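Local coordinates for photosystem II assembly protein Ycf48 (Thermosynechococcus elongatus, PDB 5OJP) that probably assists the early assembly of photosystem II and the replacement of photodamaged D1, binding the C-terminal extension of the D1 precursor, at residues 182-187 with 197-202; 205-210 with 218-223. The protein carries 4 engineered substitutions. All coordinates share one frame; numbering follows the deposited sequence.

Contact 1. Residues 182-187 with 197-202; sequences GSFYST and PHNETT. Engineered in segment 197-202: Glu-200 (natural residue Arg).
Tyr-185 and His-198 form the antiparallel hydrogen-bonded pair at the middle of the hairpin made by strands 184-188 and 196-199, the third and fourth strands of one blade of the seven-bladed beta-propeller. The amide of His-198 donates to Tyr-185 O over 2.7 Å, though bent at the hydrogen (138°). The return bond, from Tyr-185 N to His-198 O, is weak at 3.5 Å. The imidazole has a polar partner at each nitrogen: NE2 is hydrogen-bonded to Thr-187 OG1 at 2.9 Å, where the proton may belong to either atom, and ND1 to the carboxylate of Glu-235. Two partners at separate corners should fix the rotation of the ring. Its plane lies 11° from that of the Tyr-185 ring, but the two rings are displaced so far that little of one lies over the other. What sits over the phenol face is the methylene, with His-198 CB 3.6 Å from the Tyr-185 ring centroid in a CH-pi contact. Tyr-185 CG stands between its own N and carbonyl carbon (chi1 67°), which brings the ring against the His-198 side chain; the hydroxyl is hydrogen-bonded to Trp-237 NE1. On the other face of the sheet, Phe-184 and Asn-199 run side by side, with the amide oxygen against Phe-184 CB. Beyond the paired strands, water 1 lies 3.0 Å from both Ser-183 O and Thr-202 O and can link the two loop ends inside the Arg-rich patch. At the rim of the phenol, Thr-201 OG1 lies in the ring plane, 3.7 Å from Tyr-185 CE1.

Contact 2. Residues 205-210 with 218-223; sequences ELHNMG and WMIVNG. Engineered in segment 205-210: Glu-205 (natural residue Arg).
Strands 206-211 and 217-221 pair as an antiparallel hairpin, their short axes at 155°, with a classic beta bulge where His-207 and Asn-208 both face Ile-220. The hairpin belongs to a propeller blade and contains its first strand. Ile-220 O accepts from both bulge amides, from His-207 N at 2.8 Å and more weakly from Asn-208 N at 3.3 Å. Regular pairing resumes beyond, with Ile-220 N bonded to Asn-208 O, and closes with reciprocal bonds between Gly-210 and Trp-218. The indole of Trp-218 folds back across the partner strand: CG lies between the backbone N and carbonyl carbon (chi1 61°), and one ring face is laid against the Met-209 to Gly-210 peptide. Gly-210 CA comes 3.7 Å from the centroid of the five-membered ring, a CH-pi contact made close by the lack of a side chain. The amide of Asn-208 stands at 69° to the indole plane, with ND2 in that plane at the ring edge and hydrogen-bonded to Leu-252 O of strand 251-256. On the other side of the sheet, Met-209 and Met-219 point the same way, Met-209 CG against Met-219 CB, while Leu-206 CD2 touches Met-219 SD at 3.5 Å. At the open end, the engineered Glu-205 directs its carboxylate to a salt bridge with Arg-165; Asn-222 ND2 sits across the carboxylate, nearest Glu-205 CD at 3.1 Å, at an angle too poor for a hydrogen bond. The Asn-222 side chain crosses that of His-207 at about a right angle, with OD1 3.2 Å from His-207 CB.

Contacts 1 and 2 follow in series along the chain, their centres 11 Å apart on the same side of the propeller. Contact 1 joins the third and fourth strands of one blade's sheet; the chain then runs through a short loop from strand 196-199 to 206-211, the first strand of the next sheet, which contact 2 pairs with 217-221. The two sheets pack face to face: Tyr-185 CG meets Met-209 SD at 3.2 Å, and Leu-206 CD1 reaches the same ring. A probable backbone hydrogen bond from Leu-206 N to Gly-182 O, 2.8 Å, also crosses between the blades. The Arg-rich patch spans contact 1 and ends at the engineered Glu-205 of contact 2, so it bridges this blade junction.

Contact 1. Residues 182-187 with 197-202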
ATOM      1  N   GLY A 182       9.422   4.960  14.475  1.00 39.04           N
ATOM      2  CA  GLY A 182       8.083   5.361  14.850  1.00 33.60           C
ATOM      3  C   GLY A 182       8.019   6.563  15.755  1.00 32.84           C
ATOM      4  O   GLY A 182       6.945   6.885  16.273  1.00 36.41           O
ATOM      5  N   SER A 183       9.144   7.245  15.952  1.00 32.52           N
ATOM      6  CA  SER A 183       9.211   8.445  16.763  1.00 36.93           C
ATOM      7  C   SER A 183       8.642   9.675  16.043  1.00 39.49           C
ATOM      8  O   SER A 183       8.192  10.614  16.718  1.00 38.95           O
ATOM      9  CB  SER A 183      10.665   8.662  17.180  1.00 44.08           C
ATOM     10  OG  SER A 183      11.467   8.721  16.019  1.00 50.61           O
ATOM     11  N   PHE A 184       8.624   9.698  14.699  1.00 35.95           N
ATOM     12  CA  PHE A 184       7.999  10.824  14.000  1.00 33.79           C
ATOM     13  C   PHE A 184       7.555  10.419  12.588  1.00 26.82           C
ATOM     14  O   PHE A 184       7.838   9.325  12.084  1.00 25.10           O
ATOM     15  CB  PHE A 184       8.952  12.026  13.958  1.00 37.03           C
ATOM     16  CG  PHE A 184      10.203  11.783  13.147  1.00 37.78           C
ATOM     17  CD1 PHE A 184      11.341  11.221  13.746  1.00 37.20           C
ATOM     18  CD2 PHE A 184      10.246  12.099  11.786  1.00 37.26           C
ATOM     19  CE1 PHE A 184      12.470  10.967  13.018  1.00 37.65           C
ATOM     20  CE2 PHE A 184      11.379  11.856  11.038  1.00 37.35           C
ATOM     21  CZ  PHE A 184      12.507  11.301  11.664  1.00 39.42           C
ATOM     22  N   TYR A 185       6.897  11.345  11.910  1.00 26.08           N
ATOM     23  CA  TYR A 185       6.575  11.077  10.521  1.00 25.60           C
ATOM     24  C   TYR A 185       6.980  12.298   9.703  1.00 23.20           C
ATOM     25  O   TYR A 185       7.150  13.408  10.219  1.00 24.66           O
ATOM     26  CB  TYR A 185       5.085  10.704  10.306  1.00 24.69           C
ATOM     27  CG  TYR A 185       4.116  11.842  10.586  1.00 26.38           C
ATOM     28  CD1 TYR A 185       3.593  12.042  11.841  1.00 27.07           C
ATOM     29  CD2 TYR A 185       3.764  12.744   9.565  1.00 25.69           C
ATOM     30  CE1 TYR A 185       2.739  13.119  12.123  1.00 28.82           C
ATOM     31  CE2 TYR A 185       2.919  13.811   9.829  1.00 26.46           C
ATOM     32  CZ  TYR A 185       2.393  13.979  11.105  1.00 30.63           C
ATOM     33  OH  TYR A 185       1.521  15.012  11.381  1.00 34.22           O
ATOM     34  N   SER A 186       7.148  12.080   8.432  1.00 24.05           N
ATOM     35  CA  SER A 186       7.630  13.153   7.566  1.00 24.80           C
ATOM     36  C   SER A 186       6.699  13.274   6.374  1.00 25.80           C
ATOM     37  O   SER A 186       6.132  12.278   5.948  1.00 24.50           O
ATOM     38  CB  SER A 186       9.057  12.879   7.063  1.00 32.01           C
ATOM     39  OG  SER A 186       9.971  12.843   8.152  1.00 32.23           O
ATOM     40  N   THR A 187       6.528  14.498   5.843  1.00 26.34           N
ATOM     41  CA  THR A 187       5.706  14.652   4.651  1.00 28.52           C
ATOM     42  C   THR A 187       6.493  15.394   3.591  1.00 28.91           C
ATOM     43  O   THR A 187       7.464  16.117   3.876  1.00 29.89           O
ATOM     44  CB  THR A 187       4.388  15.397   4.902  1.00 32.66           C
ATOM     45  OG1 THR A 187       4.653  16.719   5.391  1.00 35.03           O
ATOM     46  CG2 THR A 187       3.550  14.633   5.930  1.00 33.85           C
ATOM     47  N   PRO A 197       9.684  17.203   8.660  1.00 29.46           N
ATOM     48  CA  PRO A 197       9.440  16.305   9.816  1.00 29.54           C
ATOM     49  C   PRO A 197       8.317  16.810  10.691  1.00 29.70           C
ATOM     50  O   PRO A 197       8.020  18.000  10.727  1.00 35.79           O
ATOM     51  CB  PRO A 197      10.772  16.326  10.590  1.00 33.41           C
ATOM     52  CG  PRO A 197      11.340  17.738  10.241  1.00 35.66           C
ATOM     53  CD  PRO A 197      10.897  18.036   8.824  1.00 33.72           C
ATOM     54  N   HIS A 198       7.591  15.883  11.308  1.00 29.85           N
ATOM     55  CA  HIS A 198       6.465  16.265  12.164  1.00 32.93           C
ATOM     56  C   HIS A 198       6.685  15.563  13.493  1.00 38.57           C
ATOM     57  O   HIS A 198       6.512  14.346  13.586  1.00 33.24           O
ATOM     58  CB  HIS A 198       5.124  15.873  11.540  1.00 32.05           C
ATOM     59  CG  HIS A 198       4.838  16.603  10.254  1.00 33.43           C
ATOM     60  ND1 HIS A 198       4.269  17.857  10.228  1.00 34.90           N
ATOM     61  CD2 HIS A 198       5.219  16.339   8.984  1.00 32.88           C
ATOM     62  CE1 HIS A 198       4.254  18.314   8.986  1.00 36.65           C
ATOM     63  NE2 HIS A 198       4.826  17.412   8.210  1.00 36.09           N
ATOM     64  N   ASN A 199       7.058  16.327  14.506  1.00 44.46           N
ATOM     65  CA  ASN A 199       7.568  15.788  15.757  1.00 49.35           C
ATOM     66  C   ASN A 199       6.544  15.959  16.860  1.00 54.19           C
ATOM     67  O   ASN A 199       5.767  16.915  16.852  1.00 58.19           O
ATOM     68  CB  ASN A 199       8.861  16.524  16.143  1.00 50.11           C
ATOM     69  CG  ASN A 199      10.046  16.058  15.326  1.00 50.27           C
ATOM     70  OD1 ASN A 199      10.330  14.869  15.263  1.00 51.69           O
ATOM     71  ND2 ASN A 199      10.688  16.978  14.630  1.00 51.17           N
ATOM     72  N   GLU A 200       6.557  15.025  17.811  1.00 55.39           N
ATOM     73  CA  GLU A 200       5.764  15.167  19.027  1.00 57.49           C
ATOM     74  C   GLU A 200       4.283  15.425  18.735  1.00 55.90           C
ATOM     75  O   GLU A 200       3.613  16.166  19.462  1.00 57.01           O
ATOM     76  CB  GLU A 200       6.359  16.249  19.944  1.00 62.40           C
ATOM     77  CG  GLU A 200       7.664  15.792  20.652  1.00 68.41           C
ATOM     78  CD  GLU A 200       8.284  16.868  21.534  1.00 74.90           C
ATOM     79  OE1 GLU A 200       8.002  18.055  21.300  1.00 76.88           O
ATOM     80  OE2 GLU A 200       8.983  16.527  22.521  1.00 78.29           O
ATOM     81  N   THR A 201       3.759  14.837  17.647  1.00 52.44           N
ATOM     82  CA  THR A 201       2.315  14.871  17.438  1.00 50.03           C
ATOM     83  C   THR A 201       1.625  13.938  18.406  1.00 55.75           C
ATOM     84  O   THR A 201       0.480  14.170  18.797  1.00 61.69           O
ATOM     85  CB  THR A 201       1.948  14.450  16.018  1.00 46.58           C
ATOM     86  OG1 THR A 201       2.413  13.114  15.790  1.00 44.25           O
ATOM     87  CG2 THR A 201       2.590  15.416  14.988  1.00 46.56           C
ATOM     88  N   THR A 202       2.261  12.821  18.696  1.00 54.86           N
ATOM     89  CA  THR A 202       1.742  11.802  19.580  1.00 56.87           C
ATOM     90  C   THR A 202       2.863  11.317  20.476  1.00 59.70           C
ATOM     91  O   THR A 202       4.040  11.376  20.108  1.00 62.80           O
ATOM     92  CB  THR A 202       1.137  10.656  18.766  1.00 58.18           C
ATOM     93  OG1 THR A 202       0.657   9.629  19.648  1.00 61.18           O
ATOM     94  CG2 THR A 202       2.135  10.121  17.719  1.00 55.21           C
TER
HETATM   95  O   HOH W   1       5.622  11.872  17.667  1.00 47.11           O

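Contact 2. Residues 205-210 with 218-223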
ATOM      1  N   GLU A 205       4.090   5.234  19.766  1.00 41.73           N
ATOM      2  CA  GLU A 205       4.948   4.798  18.676  1.00 43.51           C
ATOM      3  C   GLU A 205       4.127   4.680  17.394  1.00 36.65           C
ATOM      4  O   GLU A 205       3.132   3.936  17.342  1.00 32.17           O
ATOM      5  CB  GLU A 205       5.613   3.467  19.018  1.00 47.59           C
ATOM      6  CG  GLU A 205       6.458   2.856  17.877  1.00 55.98           C
ATOM      7  CD  GLU A 205       7.318   1.639  18.291  1.00 66.40           C
ATOM      8  OE1 GLU A 205       7.391   1.310  19.508  1.00 71.88           O
ATOM      9  OE2 GLU A 205       7.971   1.035  17.406  1.00 68.82           O
ATOM     10  N   LEU A 206       4.539   5.415  16.363  1.00 30.80           N
ATOM     11  CA  LEU A 206       3.840   5.359  15.086  1.00 29.77           C
ATOM     12  C   LEU A 206       4.115   4.046  14.357  1.00 28.79           C
ATOM     13  O   LEU A 206       5.257   3.615  14.249  1.00 32.75           O
ATOM     14  CB  LEU A 206       4.304   6.518  14.206  1.00 33.03           C
ATOM     15  CG  LEU A 206       3.890   7.884  14.730  1.00 38.74           C
ATOM     16  CD1 LEU A 206       4.611   8.983  13.960  1.00 38.70           C
ATOM     17  CD2 LEU A 206       2.382   8.032  14.573  1.00 39.01           C
ATOM     18  N   HIS A 207       3.078   3.425  13.800  1.00 27.98           N
ATOM     19  CA  HIS A 207       3.313   2.292  12.918  1.00 33.16           C
ATOM     20  C   HIS A 207       3.071   2.563  11.428  1.00 32.02           C
ATOM     21  O   HIS A 207       3.866   2.150  10.591  1.00 34.08           O
ATOM     22  CB  HIS A 207       2.455   1.119  13.347  1.00 40.87           C
ATOM     23  CG  HIS A 207       2.681  -0.087  12.504  1.00 52.92           C
ATOM     24  ND1 HIS A 207       3.876  -0.776  12.506  1.00 56.90           N
ATOM     25  CD2 HIS A 207       1.873  -0.732  11.624  1.00 55.77           C
ATOM     26  CE1 HIS A 207       3.795  -1.789  11.657  1.00 57.38           C
ATOM     27  NE2 HIS A 207       2.590  -1.785  11.112  1.00 55.77           N
ATOM     28  N   ASN A 208       1.971   3.200  11.052  1.00 27.91           N
ATOM     29  CA  ASN A 208       1.606   3.395   9.673  1.00 26.73           C
ATOM     30  C   ASN A 208       0.755   4.641   9.606  1.00 27.71           C
ATOM     31  O   ASN A 208       0.035   4.957  10.554  1.00 26.46           O
ATOM     32  CB  ASN A 208       0.805   2.176   9.137  1.00 25.41           C
ATOM     33  CG  ASN A 208       0.769   2.071   7.631  1.00 26.28           C
ATOM     34  OD1 ASN A 208       1.282   2.923   6.930  1.00 24.10           O
ATOM     35  ND2 ASN A 208       0.206   0.937   7.112  1.00 27.49           N
ATOM     36  N   MET A 209       0.787   5.300   8.444  1.00 25.22           N
ATOM     37  CA  MET A 209       0.043   6.522   8.195  1.00 27.65           C
ATOM     38  C   MET A 209      -0.350   6.615   6.728  1.00 25.08           C
ATOM     39  O   MET A 209       0.328   6.080   5.849  1.00 26.77           O
ATOM     40  CB  MET A 209       0.856   7.783   8.545  1.00 27.34           C
ATOM     41  CG  MET A 209       1.030   7.949  10.010  1.00 34.25           C
ATOM     42  SD  MET A 209       1.924   9.456  10.459  1.00 35.32           S
ATOM     43  CE  MET A 209       0.620  10.614   9.977  1.00 30.53           C
ATOM     44  N   GLY A 210      -1.421   7.341   6.467  1.00 22.68           N
ATOM     45  CA  GLY A 210      -1.855   7.541   5.105  1.00 25.51           C
ATOM     46  C   GLY A 210      -2.906   8.628   5.065  1.00 27.39           C
ATOM     47  O   GLY A 210      -3.080   9.389   6.020  1.00 25.57           O
ATOM     48  N   TRP A 218      -4.516   9.786   8.553  1.00 22.19           N
ATOM     49  CA  TRP A 218      -4.780   8.794   9.561  1.00 24.97           C
ATOM     50  C   TRP A 218      -3.464   8.158  10.043  1.00 24.87           C
ATOM     51  O   TRP A 218      -2.470   8.095   9.328  1.00 24.32           O
ATOM     52  CB  TRP A 218      -5.749   7.726   8.994  1.00 24.73           C
ATOM     53  CG  TRP A 218      -5.269   6.913   7.776  1.00 22.94           C
ATOM     54  CD1 TRP A 218      -5.589   7.105   6.486  1.00 25.30           C
ATOM     55  CD2 TRP A 218      -4.318   5.837   7.795  1.00 25.94           C
ATOM     56  NE1 TRP A 218      -4.999   6.158   5.713  1.00 25.84           N
ATOM     57  CE2 TRP A 218      -4.215   5.359   6.496  1.00 25.25           C
ATOM     58  CE3 TRP A 218      -3.585   5.183   8.837  1.00 26.61           C
ATOM     59  CZ2 TRP A 218      -3.338   4.308   6.138  1.00 26.87           C
ATOM     60  CZ3 TRP A 218      -2.764   4.141   8.500  1.00 26.80           C
ATOM     61  CH2 TRP A 218      -2.628   3.711   7.160  1.00 26.36           C
ATOM     62  N   MET A 219      -3.460   7.693  11.273  1.00 24.09           N
ATOM     63  CA  MET A 219      -2.320   6.977  11.809  1.00 26.18           C
ATOM     64  C   MET A 219      -2.816   5.802  12.626  1.00 30.27           C
ATOM     65  O   MET A 219      -3.864   5.864  13.300  1.00 28.17           O
ATOM     66  CB  MET A 219      -1.381   7.824  12.725  1.00 23.50           C
ATOM     67  CG  MET A 219      -2.054   8.404  13.956  1.00 31.54           C
ATOM     68  SD  MET A 219      -0.917   9.155  15.170  1.00 37.12           S
ATOM     69  CE  MET A 219      -0.333  10.553  14.287  1.00 34.44           C
ATOM     70  N   ILE A 220      -2.013   4.748  12.533  1.00 30.84           N
ATOM     71  CA  ILE A 220      -2.046   3.591  13.394  1.00 31.11           C
ATOM     72  C   ILE A 220      -0.842   3.720  14.307  1.00 30.41           C
ATOM     73  O   ILE A 220       0.291   3.856  13.835  1.00 26.88           O
ATOM     74  CB  ILE A 220      -1.985   2.295  12.569  1.00 27.07           C
ATOM     75  CG1 ILE A 220      -3.247   2.164  11.686  1.00 23.07           C
ATOM     76  CG2 ILE A 220      -1.770   1.072  13.554  1.00 25.21           C
ATOM     77  CD1 ILE A 220      -3.116   1.029  10.557  1.00 20.76           C
ATOM     78  N   VAL A 221      -1.076   3.643  15.609  1.00 30.62           N
ATOM     79  CA  VAL A 221       0.030   3.619  16.547  1.00 34.39           C
ATOM     80  C   VAL A 221       0.005   2.279  17.264  1.00 37.83           C
ATOM     81  O   VAL A 221      -1.012   1.577  17.311  1.00 36.85           O
ATOM     82  CB  VAL A 221      -0.047   4.756  17.568  1.00 37.88           C
ATOM     83  CG1 VAL A 221      -0.034   6.122  16.856  1.00 37.27           C
ATOM     84  CG2 VAL A 221      -1.260   4.565  18.442  1.00 38.30           C
ATOM     85  N   ASN A 222       1.147   1.922  17.829  1.00 42.43           N
ATOM     86  CA  ASN A 222       1.214   0.603  18.412  1.00 49.31           C
ATOM     87  C   ASN A 222       0.330   0.533  19.659  1.00 46.87           C
ATOM     88  O   ASN A 222       0.075   1.537  20.338  1.00 44.16           O
ATOM     89  CB  ASN A 222       2.673   0.200  18.629  1.00 56.85           C
ATOM     90  CG  ASN A 222       3.420   0.010  17.272  1.00 62.24           C
ATOM     91  OD1 ASN A 222       2.810  -0.308  16.230  1.00 61.37           O
ATOM     92  ND2 ASN A 222       4.742   0.138  17.306  1.00 66.48           N
ATOM     93  N   GLY A 223      -0.249  -0.641  19.866  1.00 48.05           N
ATOM     94  CA  GLY A 223      -1.219  -0.848  20.910  1.00 49.21           C
ATOM     95  C   GLY A 223      -2.645  -0.840  20.426  1.00 48.78           C
ATOM     96  O   GLY A 223      -3.555  -0.714  21.256  1.00 48.19           O
TER